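Local coordinates for protein fluoroacetyl-CoA thioesterase (PDB 3KVU) that hydrolyses fluoroacetyl-CoA to fluoroacetate and CoA before it can react with citrate synthase, which makes its host resistant to fluoroacetate, at residues 65-70 with 118-123; 43-48 with 74-79; 22-27 with 36-41. The protein carries 1 engineered substitution. All blocks are in the same frame, centred on the assembly; numbering follows the deposited sequence.

Contact 1 of 3, residues 65-70 with 118-123; sequences EGSLGT and HERAVI. With ACO (acetyl coenzyme *a), chain F.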
loop_
_atom_site.group_PDB
_atom_site.type_symbol
_atom_site.label_atom_id
_atom_site.label_comp_id
_atom_site.label_asym_id
_atom_site.label_seq_id
_atom_site.Cartn_x
_atom_site.Cartn_y
_atom_site.Cartn_z
ATOM N N GLU A 65 -10.667 -8.939 20.082
ATOM C CA GLU A 65 -10.887 -8.069 18.965
ATOM C C GLU A 65 -9.582 -7.769 18.211
ATOM O O GLU A 65 -8.463 -7.831 18.749
ATOM C CB GLU A 65 -11.582 -6.782 19.383
ATOM C CG GLU A 65 -13.086 -6.926 19.565
ATOM C CD GLU A 65 -13.720 -5.650 19.961
ATOM O OE1 GLU A 65 -12.974 -4.742 20.362
ATOM O OE2 GLU A 65 -14.972 -5.500 19.827
ATOM N N GLY A 66 -9.748 -7.473 16.932
ATOM C CA GLY A 66 -8.649 -7.028 16.090
ATOM C C GLY A 66 -9.232 -6.113 15.058
ATOM O O GLY A 66 -10.419 -5.690 15.184
ATOM N N SER A 67 -8.437 -5.839 14.010
ATOM C CA SER A 67 -8.943 -5.079 12.850
ATOM C C SER A 67 -8.154 -5.311 11.555
ATOM O O SER A 67 -6.979 -5.784 11.539
ATOM C CB SER A 67 -8.920 -3.590 13.105
ATOM O OG SER A 67 -7.574 -3.220 12.871
ATOM N N LEU A 68 -8.808 -4.945 10.481
ATOM C CA LEU A 68 -8.253 -5.073 9.107
ATOM C C LEU A 68 -8.495 -3.736 8.379
ATOM O O LEU A 68 -9.493 -3.094 8.599
ATOM C CB LEU A 68 -8.954 -6.247 8.365
ATOM C CG LEU A 68 -8.874 -7.665 9.014
ATOM C CD1 LEU A 68 -9.654 -8.710 8.249
ATOM C CD2 LEU A 68 -7.455 -8.198 9.264
ATOM N N GLY A 69 -7.576 -3.321 7.509
ATOM C CA GLY A 69 -7.870 -2.181 6.583
ATOM C C GLY A 69 -8.822 -2.468 5.463
ATOM O O GLY A 69 -8.724 -3.460 4.806
ATOM N N THR A 70 -9.779 -1.603 5.248
ATOM C CA THR A 70 -10.794 -1.885 4.319
ATOM C C THR A 70 -10.725 -0.905 3.187
ATOM O O THR A 70 -11.218 -1.224 2.126
ATOM C CB THR A 70 -12.138 -1.889 5.013
ATOM O OG1 THR A 70 -12.189 -0.763 5.870
ATOM C CG2 THR A 70 -12.252 -3.110 5.922
ATOM N N HIS A 118 -7.821 6.532 5.455
ATOM C CA HIS A 118 -7.719 5.081 5.610
ATOM C C HIS A 118 -8.872 4.595 6.452
ATOM O O HIS A 118 -9.229 5.242 7.429
ATOM C CB HIS A 118 -6.422 4.700 6.286
ATOM C CG HIS A 118 -6.243 3.225 6.541
ATOM N ND1 HIS A 118 -6.017 2.703 7.806
ATOM C CD2 HIS A 118 -6.258 2.163 5.704
ATOM C CE1 HIS A 118 -5.832 1.399 7.726
ATOM N NE2 HIS A 118 -5.975 1.045 6.455
ATOM N N GLU A 119 -9.443 3.440 6.086
ATOM C CA GLU A 119 -10.623 2.882 6.786
ATOM C C GLU A 119 -10.234 1.549 7.389
ATOM O O GLU A 119 -9.441 0.780 6.770
ATOM C CB GLU A 119 -11.832 2.709 5.859
ATOM C CG GLU A 119 -13.114 2.442 6.650
ATOM C CD GLU A 119 -14.190 1.905 5.861
ATOM O OE1 GLU A 119 -13.991 0.789 5.319
ATOM O OE2 GLU A 119 -15.258 2.578 5.819
ATOM N N ARG A 120 -10.632 1.306 8.644
ATOM C CA ARG A 120 -10.434 -0.036 9.203
ATOM C C ARG A 120 -11.733 -0.636 9.716
ATOM O O ARG A 120 -12.698 0.080 9.973
ATOM C CB ARG A 120 -9.310 -0.161 10.264
ATOM C CG ARG A 120 -8.086 0.669 9.999
ATOM C CD ARG A 120 -7.003 0.398 10.999
ATOM N NE ARG A 120 -6.630 -1.010 11.141
ATOM C CZ ARG A 120 -5.901 -1.736 10.285
ATOM N NH1 ARG A 120 -5.415 -1.214 9.151
ATOM N NH2 ARG A 120 -5.612 -3.007 10.570
ATOM N N ALA A 121 -11.780 -1.960 9.799
ATOM C CA ALA A 121 -12.983 -2.614 10.322
ATOM C C ALA A 121 -12.605 -3.378 11.574
ATOM O O ALA A 121 -11.610 -4.127 11.555
ATOM C CB ALA A 121 -13.565 -3.559 9.295
ATOM N N VAL A 122 -13.352 -3.179 12.677
ATOM C CA VAL A 122 -13.006 -3.952 13.873
ATOM C C VAL A 122 -13.535 -5.376 13.679
ATOM O O VAL A 122 -14.682 -5.545 13.279
ATOM C CB VAL A 122 -13.597 -3.355 15.149
ATOM C CG1 VAL A 122 -13.355 -4.282 16.277
ATOM C CG2 VAL A 122 -12.990 -2.032 15.439
ATOM N N ILE A 123 -12.723 -6.372 13.954
ATOM C CA ILE A 123 -13.189 -7.736 13.807
ATOM C C ILE A 123 -12.987 -8.566 15.083
ATOM O O ILE A 123 -12.230 -8.165 15.959
ATOM C CB ILE A 123 -12.442 -8.469 12.707
ATOM C CG1 ILE A 123 -10.913 -8.369 12.964
ATOM C CG2 ILE A 123 -13.033 -8.029 11.336
ATOM C CD1 ILE A 123 -10.022 -9.557 12.429
HETATM N N1A ACO F . -14.254 -12.743 3.071
HETATM C C2A ACO F . -14.063 -12.890 4.392
HETATM N N3A ACO F . -15.073 -12.856 5.306
HETATM C C4A ACO F . -16.389 -12.666 4.974
HETATM C C5A ACO F . -16.669 -12.495 3.532
HETATM C C6A ACO F . -15.509 -12.546 2.586
HETATM N N6A ACO F . -15.705 -12.395 1.255
HETATM N N7A ACO F . -18.006 -12.319 3.430
HETATM C C8A ACO F . -18.538 -12.374 4.682
HETATM N N9A ACO F . -17.589 -12.604 5.625
HETATM C C1B ACO F . -17.879 -12.681 7.120
HETATM C C2B ACO F . -18.764 -13.786 7.766
HETATM O O2B ACO F . -20.171 -13.785 7.453
HETATM C C3B ACO F . -18.483 -13.596 9.265
HETATM O O3B ACO F . -19.311 -12.540 9.813
HETATM P P3B ACO F . -20.069 -12.507 11.259
HETATM O O7A ACO F . -20.442 -13.975 11.378
HETATM O O8A ACO F . -19.035 -11.953 12.228
HETATM O O9A ACO F . -21.270 -11.572 11.174
HETATM C C4B ACO F . -16.973 -13.245 9.241
HETATM O O4B ACO F . -16.689 -12.690 7.926
HETATM C C5B ACO F . -16.329 -12.431 10.411
HETATM O O5B ACO F . -16.667 -11.029 10.506
HETATM P P1A ACO F . -16.272 -9.881 9.408
HETATM O O1A ACO F . -15.101 -10.468 8.659
HETATM O O2A ACO F . -16.056 -8.620 10.212
HETATM O O3A ACO F . -17.609 -9.684 8.430
HETATM P P2A ACO F . -18.033 -8.792 7.084
HETATM O O4A ACO F . -18.580 -7.444 7.508
HETATM O O5A ACO F . -18.925 -9.644 6.169
HETATM O O6A ACO F . -16.738 -8.386 6.191
HETATM C CBP ACO F . -14.516 -7.733 6.911
HETATM C CCP ACO F . -15.928 -7.264 6.550
HETATM C CDP ACO F . -13.479 -6.729 7.408
HETATM C CEP ACO F . -14.092 -9.166 6.600
HETATM C CAP ACO F . -13.997 -7.239 5.531
HETATM O OAP ACO F . -14.947 -7.027 4.475
HETATM C C9P ACO F . -12.852 -7.959 4.897
HETATM O O9P ACO F . -12.516 -9.148 5.000
HETATM N N8P ACO F . -12.233 -7.042 4.183
HETATM C C7P ACO F . -11.042 -7.198 3.421
HETATM C C6P ACO F . -10.193 -8.030 4.343
HETATM C C5P ACO F . -8.851 -7.421 4.299
HETATM O O5P ACO F . -8.798 -6.203 4.277
HETATM N N4P ACO F . -7.820 -8.241 4.312
HETATM C C3P ACO F . -6.424 -7.815 4.265
HETATM C C2P ACO F . -6.358 -6.414 4.798
HETATM S S1P ACO F . -5.358 -6.595 6.229
HETATM C C ACO F . -4.291 -5.360 6.243
HETATM O O ACO F . -3.148 -5.705 6.156
HETATM C CH3 ACO F . -4.743 -3.953 6.370
#

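Contact 2 of 3, residues 43-48 with 74-79; sequences GFMVGL and VTHTAA. With ACO (acetyl coenzyme *a), chain E.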
loop_
_atom_site.group_PDB
_atom_site.type_symbol
_atom_site.label_atom_id
_atom_site.label_comp_id
_atom_site.label_asym_id
_atom_site.label_seq_id
_atom_site.Cartn_x
_atom_site.Cartn_y
_atom_site.Cartn_z
ATOM N N GLY A 43 3.727 0.962 -1.039
ATOM C CA GLY A 43 3.140 -0.094 -0.255
ATOM C C GLY A 43 3.635 -0.145 1.181
ATOM O O GLY A 43 2.825 -0.395 2.093
ATOM N N PHE A 44 4.956 -0.048 1.358
ATOM C CA PHE A 44 5.579 0.112 2.656
ATOM C C PHE A 44 5.093 1.366 3.388
ATOM O O PHE A 44 4.940 1.356 4.612
ATOM C CB PHE A 44 7.066 0.152 2.529
ATOM C CG PHE A 44 7.661 -1.180 2.363
ATOM C CD1 PHE A 44 7.275 -2.237 3.206
ATOM C CD2 PHE A 44 8.520 -1.423 1.354
ATOM C CE1 PHE A 44 7.793 -3.498 3.023
ATOM C CE2 PHE A 44 9.064 -2.692 1.160
ATOM C CZ PHE A 44 8.698 -3.736 1.998
ATOM N N MET A 45 4.821 2.431 2.647
ATOM C CA MET A 45 4.237 3.627 3.218
ATOM C C MET A 45 2.831 3.434 3.678
ATOM O O MET A 45 2.523 3.761 4.827
ATOM C CB MET A 45 4.290 4.819 2.271
ATOM C CG MET A 45 3.852 6.060 2.924
ATOM S SD MET A 45 3.696 7.514 1.834
ATOM C CE MET A 45 2.369 6.995 0.715
ATOM N N VAL A 46 1.965 2.940 2.788
ATOM C CA VAL A 46 0.662 2.423 3.176
ATOM C C VAL A 46 0.705 1.587 4.490
ATOM O O VAL A 46 -0.113 1.797 5.360
ATOM C CB VAL A 46 -0.019 1.609 1.965
ATOM C CG1 VAL A 46 -1.128 0.683 2.460
ATOM C CG2 VAL A 46 -0.605 2.552 0.959
ATOM N N GLY A 47 1.645 0.633 4.602
ATOM C CA GLY A 47 1.728 -0.250 5.738
ATOM C C GLY A 47 2.099 0.442 7.033
ATOM O O GLY A 47 1.769 -0.056 8.122
ATOM N N LEU A 48 2.805 1.584 6.881
ATOM C CA LEU A 48 3.175 2.482 7.975
ATOM C C LEU A 48 2.034 3.329 8.404
ATOM O O LEU A 48 1.764 3.440 9.602
ATOM C CB LEU A 48 4.371 3.364 7.601
ATOM C CG LEU A 48 5.100 4.154 8.720
ATOM C CD1 LEU A 48 5.744 3.200 9.718
ATOM C CD2 LEU A 48 6.156 5.160 8.101
ATOM N N VAL A 74 -4.477 7.574 -0.656
ATOM C CA VAL A 74 -3.414 8.485 -0.253
ATOM C C VAL A 74 -2.719 8.975 -1.517
ATOM O O VAL A 74 -2.766 8.294 -2.592
ATOM C CB VAL A 74 -2.362 7.812 0.679
ATOM C CG1 VAL A 74 -2.969 7.498 2.123
ATOM C CG2 VAL A 74 -1.934 6.582 0.110
ATOM N N THR A 75 -2.057 10.127 -1.396
ATOM C CA THR A 75 -1.027 10.555 -2.384
ATOM C C THR A 75 0.351 10.116 -1.889
ATOM O O THR A 75 0.519 9.758 -0.742
ATOM C CB THR A 75 -1.063 12.035 -2.469
ATOM O OG1 THR A 75 -0.833 12.550 -1.167
ATOM C CG2 THR A 75 -2.433 12.493 -2.924
ATOM N N HIS A 76 1.317 10.042 -2.778
ATOM C CA HIS A 76 2.661 9.853 -2.427
ATOM C C HIS A 76 3.349 11.010 -3.251
ATOM O O HIS A 76 3.625 10.901 -4.463
ATOM C CB HIS A 76 3.093 8.460 -2.825
ATOM C CG HIS A 76 4.349 8.033 -2.143
ATOM N ND1 HIS A 76 4.816 6.739 -2.180
ATOM C CD2 HIS A 76 5.209 8.729 -1.353
ATOM C CE1 HIS A 76 5.952 6.666 -1.501
ATOM N NE2 HIS A 76 6.211 7.868 -0.995
ATOM N N THR A 77 3.567 12.136 -2.585
ATOM C CA THR A 77 3.994 13.360 -3.251
ATOM C C THR A 77 5.454 13.787 -3.194
ATOM O O THR A 77 5.815 14.782 -3.825
ATOM C CB THR A 77 3.098 14.498 -2.821
ATOM O OG1 THR A 77 3.249 14.698 -1.410
ATOM C CG2 THR A 77 1.737 14.056 -3.076
ATOM N N ALA A 78 6.280 13.027 -2.478
ATOM C CA ALA A 78 7.707 13.218 -2.480
ATOM C C ALA A 78 8.304 11.906 -2.055
ATOM O O ALA A 78 7.601 11.017 -1.588
ATOM C CB ALA A 78 8.111 14.360 -1.531
ATOM N N ALA A 79 9.602 11.767 -2.200
ATOM C CA ALA A 79 10.212 10.483 -2.187
ATOM C C ALA A 79 11.314 10.345 -1.093
ATOM O O ALA A 79 11.950 11.356 -0.715
ATOM C CB ALA A 79 10.742 10.199 -3.597
HETATM C CAP ACO E . 5.162 14.226 -6.915
HETATM O OAP ACO E . 3.741 13.883 -6.804
HETATM C C9P ACO E . 6.193 13.098 -6.950
HETATM O O9P ACO E . 6.875 12.962 -7.965
HETATM N N8P ACO E . 6.307 12.306 -5.868
HETATM C C7P ACO E . 7.192 11.194 -5.591
HETATM C C6P ACO E . 6.293 10.049 -5.158
HETATM C C5P ACO E . 7.097 8.834 -4.720
HETATM O O5P ACO E . 8.081 8.846 -4.025
HETATM N N4P ACO E . 6.784 7.606 -5.039
HETATM C C3P ACO E . 7.730 6.646 -4.515
HETATM C C2P ACO E . 6.982 5.366 -4.579
HETATM S S1P ACO E . 7.508 4.419 -5.965
HETATM C C ACO E . 6.534 3.207 -5.488
HETATM O O ACO E . 6.985 2.362 -4.734
HETATM C CH3 ACO E . 5.137 3.374 -5.997
#

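Contact 3 of 3, residues 22-27 with 36-41; sequences TVRHLY and FPEVFA. With ACO (acetyl coenzyme *a), chain E.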
loop_
_atom_site.group_PDB
_atom_site.type_symbol
_atom_site.label_atom_id
_atom_site.label_comp_id
_atom_site.label_asym_id
_atom_site.label_seq_id
_atom_site.Cartn_x
_atom_site.Cartn_y
_atom_site.Cartn_z
ATOM N N THR A 22 12.521 -0.354 0.479
ATOM C CA THR A 22 12.507 0.289 -0.800
ATOM C C THR A 22 11.802 -0.589 -1.745
ATOM O O THR A 22 11.678 -1.790 -1.505
ATOM C CB THR A 22 13.909 0.698 -1.248
ATOM O OG1 THR A 22 14.723 -0.454 -1.447
ATOM C CG2 THR A 22 14.546 1.521 -0.153
ATOM N N VAL A 23 11.270 0.031 -2.794
ATOM C CA VAL A 23 10.517 -0.595 -3.875
ATOM C C VAL A 23 10.885 -2.032 -4.211
ATOM O O VAL A 23 10.055 -2.837 -4.352
ATOM C CB VAL A 23 10.643 0.219 -5.163
ATOM C CG1 VAL A 23 9.977 -0.467 -6.269
ATOM C CG2 VAL A 23 10.125 1.588 -4.999
ATOM N N ARG A 24 12.131 -2.338 -4.379
ATOM C CA ARG A 24 12.519 -3.685 -4.744
ATOM C C ARG A 24 12.330 -4.743 -3.679
ATOM O O ARG A 24 12.429 -5.933 -3.963
ATOM C CB ARG A 24 13.965 -3.712 -5.204
ATOM C CG ARG A 24 14.873 -2.985 -4.288
ATOM C CD ARG A 24 16.247 -3.279 -4.665
ATOM N NE ARG A 24 16.561 -4.620 -4.245
ATOM C CZ ARG A 24 17.607 -4.948 -3.499
ATOM N NH1 ARG A 24 18.450 -4.009 -3.103
ATOM N NH2 ARG A 24 17.806 -6.217 -3.152
ATOM N N HIS A 25 12.150 -4.336 -2.436
ATOM C CA HIS A 25 11.932 -5.301 -1.362
ATOM C C HIS A 25 10.429 -5.605 -1.159
ATOM O O HIS A 25 10.086 -6.559 -0.510
ATOM C CB HIS A 25 12.598 -4.836 -0.041
ATOM C CG HIS A 25 14.087 -4.697 -0.123
ATOM N ND1 HIS A 25 14.949 -5.770 0.015
ATOM C CD2 HIS A 25 14.871 -3.617 -0.389
ATOM C CE1 HIS A 25 16.199 -5.356 -0.143
ATOM N NE2 HIS A 25 16.176 -4.056 -0.401
ATOM N N LEU A 26 9.553 -4.754 -1.691
ATOM C CA LEU A 26 8.127 -5.005 -1.651
ATOM C C LEU A 26 7.851 -6.208 -2.509
ATOM O O LEU A 26 7.166 -7.167 -2.092
ATOM C CB LEU A 26 7.335 -3.849 -2.159
ATOM C CG LEU A 26 5.869 -4.003 -1.737
ATOM C CD1 LEU A 26 5.724 -4.001 -0.208
ATOM C CD2 LEU A 26 5.136 -2.933 -2.293
ATOM N N TYR A 27 8.413 -6.188 -3.705
ATOM C CA TYR A 27 8.263 -7.350 -4.552
ATOM C C TYR A 27 9.564 -7.800 -5.129
ATOM O O TYR A 27 9.896 -7.451 -6.268
ATOM C CB TYR A 27 7.249 -7.068 -5.622
ATOM C CG TYR A 27 5.827 -7.337 -5.164
ATOM C CD1 TYR A 27 5.257 -8.633 -5.269
ATOM C CD2 TYR A 27 5.052 -6.310 -4.644
ATOM C CE1 TYR A 27 3.909 -8.852 -4.893
ATOM C CE2 TYR A 27 3.751 -6.520 -4.262
ATOM C CZ TYR A 27 3.184 -7.802 -4.393
ATOM O OH TYR A 27 1.905 -7.950 -3.954
ATOM N N PHE A 36 14.340 -0.162 -9.927
ATOM C CA PHE A 36 13.778 1.093 -9.443
ATOM C C PHE A 36 14.809 1.832 -8.563
ATOM O O PHE A 36 15.700 1.194 -8.048
ATOM C CB PHE A 36 12.512 0.797 -8.638
ATOM C CG PHE A 36 11.211 1.069 -9.386
ATOM C CD1 PHE A 36 10.892 0.376 -10.534
ATOM C CD2 PHE A 36 10.279 1.983 -8.876
ATOM C CE1 PHE A 36 9.687 0.630 -11.200
ATOM C CE2 PHE A 36 9.108 2.263 -9.531
ATOM C CZ PHE A 36 8.803 1.566 -10.704
ATOM N N PRO A 37 14.667 3.162 -8.370
ATOM C CA PRO A 37 15.485 3.877 -7.362
ATOM C C PRO A 37 15.280 3.263 -5.973
ATOM O O PRO A 37 14.152 2.787 -5.660
ATOM C CB PRO A 37 14.884 5.271 -7.327
ATOM C CG PRO A 37 14.036 5.400 -8.512
ATOM C CD PRO A 37 13.710 4.047 -9.045
ATOM N N GLU A 38 16.328 3.244 -5.148
ATOM C CA GLU A 38 16.134 2.885 -3.755
ATOM C C GLU A 38 15.460 3.993 -2.929
ATOM O O GLU A 38 16.117 4.808 -2.229
ATOM C CB GLU A 38 17.449 2.445 -3.167
ATOM C CG GLU A 38 18.019 1.257 -3.873
ATOM C CD GLU A 38 17.518 -0.021 -3.304
ATOM O OE1 GLU A 38 18.299 -0.735 -2.638
ATOM O OE2 GLU A 38 16.343 -0.353 -3.530
ATOM N N VAL A 39 14.125 4.057 -3.055
ATOM C CA VAL A 39 13.295 4.902 -2.230
ATOM C C VAL A 39 12.214 4.015 -1.594
ATOM O O VAL A 39 12.013 2.882 -2.045
ATOM C CB VAL A 39 12.700 6.105 -2.962
ATOM C CG1 VAL A 39 13.844 6.999 -3.448
ATOM C CG2 VAL A 39 11.743 5.677 -4.135
ATOM N N PHE A 40 11.641 4.531 -0.490
ATOM C CA PHE A 40 10.489 4.019 0.242
ATOM C C PHE A 40 9.276 3.732 -0.674
ATOM O O PHE A 40 8.647 4.643 -1.249
ATOM C CB PHE A 40 10.105 5.077 1.309
ATOM C CG PHE A 40 9.272 4.550 2.510
ATOM C CD1 PHE A 40 9.498 3.292 3.077
ATOM C CD2 PHE A 40 8.320 5.378 3.106
ATOM C CE1 PHE A 40 8.720 2.834 4.199
ATOM C CE2 PHE A 40 7.557 4.917 4.211
ATOM C CZ PHE A 40 7.782 3.626 4.747
ATOM N N ALA A 41 8.921 2.457 -0.777
ATOM C CA ALA A 41 7.829 2.058 -1.637
ATOM C C ALA A 41 6.414 2.633 -1.208
ATOM O O ALA A 41 6.155 2.825 -0.010
ATOM C CB ALA A 41 7.854 0.598 -1.705
HETATM C CAP ACO E . 5.162 14.226 -6.915
HETATM O OAP ACO E . 3.741 13.883 -6.804
HETATM C C9P ACO E . 6.193 13.098 -6.950
HETATM O O9P ACO E . 6.875 12.962 -7.965
HETATM N N8P ACO E . 6.307 12.306 -5.868
HETATM C C7P ACO E . 7.192 11.194 -5.591
HETATM C C6P ACO E . 6.293 10.049 -5.158
HETATM C C5P ACO E . 7.097 8.834 -4.720
HETATM O O5P ACO E . 8.081 8.846 -4.025
HETATM N N4P ACO E . 6.784 7.606 -5.039
HETATM C C3P ACO E . 7.730 6.646 -4.515
HETATM C C2P ACO E . 6.982 5.366 -4.579
HETATM S S1P ACO E . 7.508 4.419 -5.965
HETATM C C ACO E . 6.534 3.207 -5.488
HETATM O O ACO E . 6.985 2.362 -4.734
HETATM C CH3 ACO E . 5.137 3.374 -5.997
HETATM O O HOH W 1 14.059 0.405 -4.860
#

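Contact 1 of 3, residues 65-70 with 118-123
Residues 65-70 and 118-123 form an antiparallel strand pair in the sheet of the hot-dog fold, where strand 65-75, outermost within this chain, lies beside strand 112-124 and the sheet continues into the second subunit. G66 with I123 and L68 with A121 are the hydrogen-bonded pairs, and S67 with V122 and G69 with R120 the non-hydrogen-bonded ones. The ladder runs from G66 N to I123 O (2.8 Å) as far as T70 N, which donates to E119 O at 2.8 Å. The two faces have different tasks. On one, L68, A121 and I123 face the coenzyme: A121 CB lies 3.7 Å from CDP of the acetyl-CoA, and L68 crosses I123 at about a right angle, with L68 CG 4.1 Å from I123 CD1. F128 of helix 125-135 packs on both L68 and I123. The other face looks toward helix 42-57, whose V54 and M57 touch the substrate-binding residue R120. H118, two residues earlier on the same strand, touches the active-site residue E50. The arginine chain bends at chi3 (54°) and folds back over strand 65-75, laying one face of its guanidinium over the L68-G69 peptide, with G69 N 3.2 Å above the plane. Having no side chain, G69 leaves room there for the guanidinium and the H118 ring. From this position R120 grips S67 side-on: NE and NH2 both donate to S67 OG, each at 3.0 Å, and this oxygen lies in the guanidinium plane.

Contact 2 of 3, residues 43-48 with 74-79
The catalytic pocket of this hot-dog thioesterase is where M45, on helix 42-57, meets the active-site histidine H76 just past the end of strand 65-75. The methionine touches with its terminal thioether. CG stands anti to the backbone N (chi1 -173°) and the chain stays extended until it bends at chi3, which spreads both SD and CE over one face of the imidazole. CE is 3.8 Å from the centroid of the H76 ring, a CH-pi contact, and SD makes a Met-aromatic contact at 3.8 Å, 14° off the ring normal. The pantetheine arm of acetyl-CoA passes over the opposite face, with N4P 3.6 Å above the plane of the H76 ring. The imidazole is thus held flat between an apolar thioether and the ligand, while a hydrogen bond between H76 ND1 and S42 OG, a second active-site group, limits its rotation. M45 CE also rests 3.6 Å from T75 O. Further back along strand 65-75 the contact is apolar: CG2 of V46 lies 4.3 Å from CG2 of V74. V46 in turn has its side chain close to E50, so this patch adjoins a further catalytic residue. Among its surroundings the contact joins the first turns of the central helix to strand 65-75, outermost within this chain; F40 flanks M45, strand 112-124 pairs with T75 through S115, and V74 and T75 continue into an antiparallel ladder with a strand of the second subunit.

Contact 3 of 3, residues 22-27 with 36-41
V23 holds CG1 anti to its backbone N (chi1 175°), which sets that methyl against F36 and leaves CG2 turned to the ligand, while E38 bends sharply at chi2 (-88°) and so returns its carboxylate to T22 and R24. CG1 of V23 approaches the F36 ring obliquely, 3.6 Å from CD2. CG2 comes 3.2 Å from the acetyl oxygen O of the bound acetyl-CoA, and A41 CB closes in beside it, 4.1 Å from V23 CG2. One N-H...O bond joins the backbones: V23 N donates to V39 O over 3.0 Å, nearly along the C=O axis, beside the single bridge of T22 with F40. Both segments belong to the loop-rich region of this hot-dog enzyme between strand 13-16 and the central helix 42-57, where a short, weakly bonded helix (about 23-26) packs against the strandless 36-41; A41 occupies the N-cap position of helix 42-57, and F40 and A41 are substrate-binding residues. F36 reaches the second subunit as well, packing on its S67. Around E38 the contact turns polar. E38, centre of an inverse gamma turn, receives the T22 hydroxyl at OE2 (2.6 Å from OG1), the donor standing well above the carboxylate plane. Its other oxygen, OE1, forms a salt bridge with R24 NH1 at 3.3 Å, the hydrogen bond within it being weak and the guanidinium and carboxylate planes 24° apart. The imidazole of H25 covers a face of that guanidinium, its NE2 over the centre. A water sits in the angle between the segments, donating to P37 O and, at 2.7 Å, to E38 OE2, and accepting only weakly from R24 N.

How the contacts relate
Contacts 2 and 3 are neighbours, their centres about 11 Å apart, and both line the pocket of the same acetyl-CoA. They touch directly: H76 CE1 lies 3.4 Å from F40 O, and the ring of F44 packs on T22 and L26. Contact 1 lies across the chain's centre, about 19 Å from contact 2 and 26 Å from contact 3, centre to centre, beside the other acetyl-CoA, although strand 65-75 runs on from it into contact 2. The homodimer brings these parts together. G69 O of the second subunit binds the acetyl-CoA held by contacts 2 and 3, and R120 packs on F36 of the second subunit, so each site combines contact 1 of one chain with contacts 2 and 3 of the other.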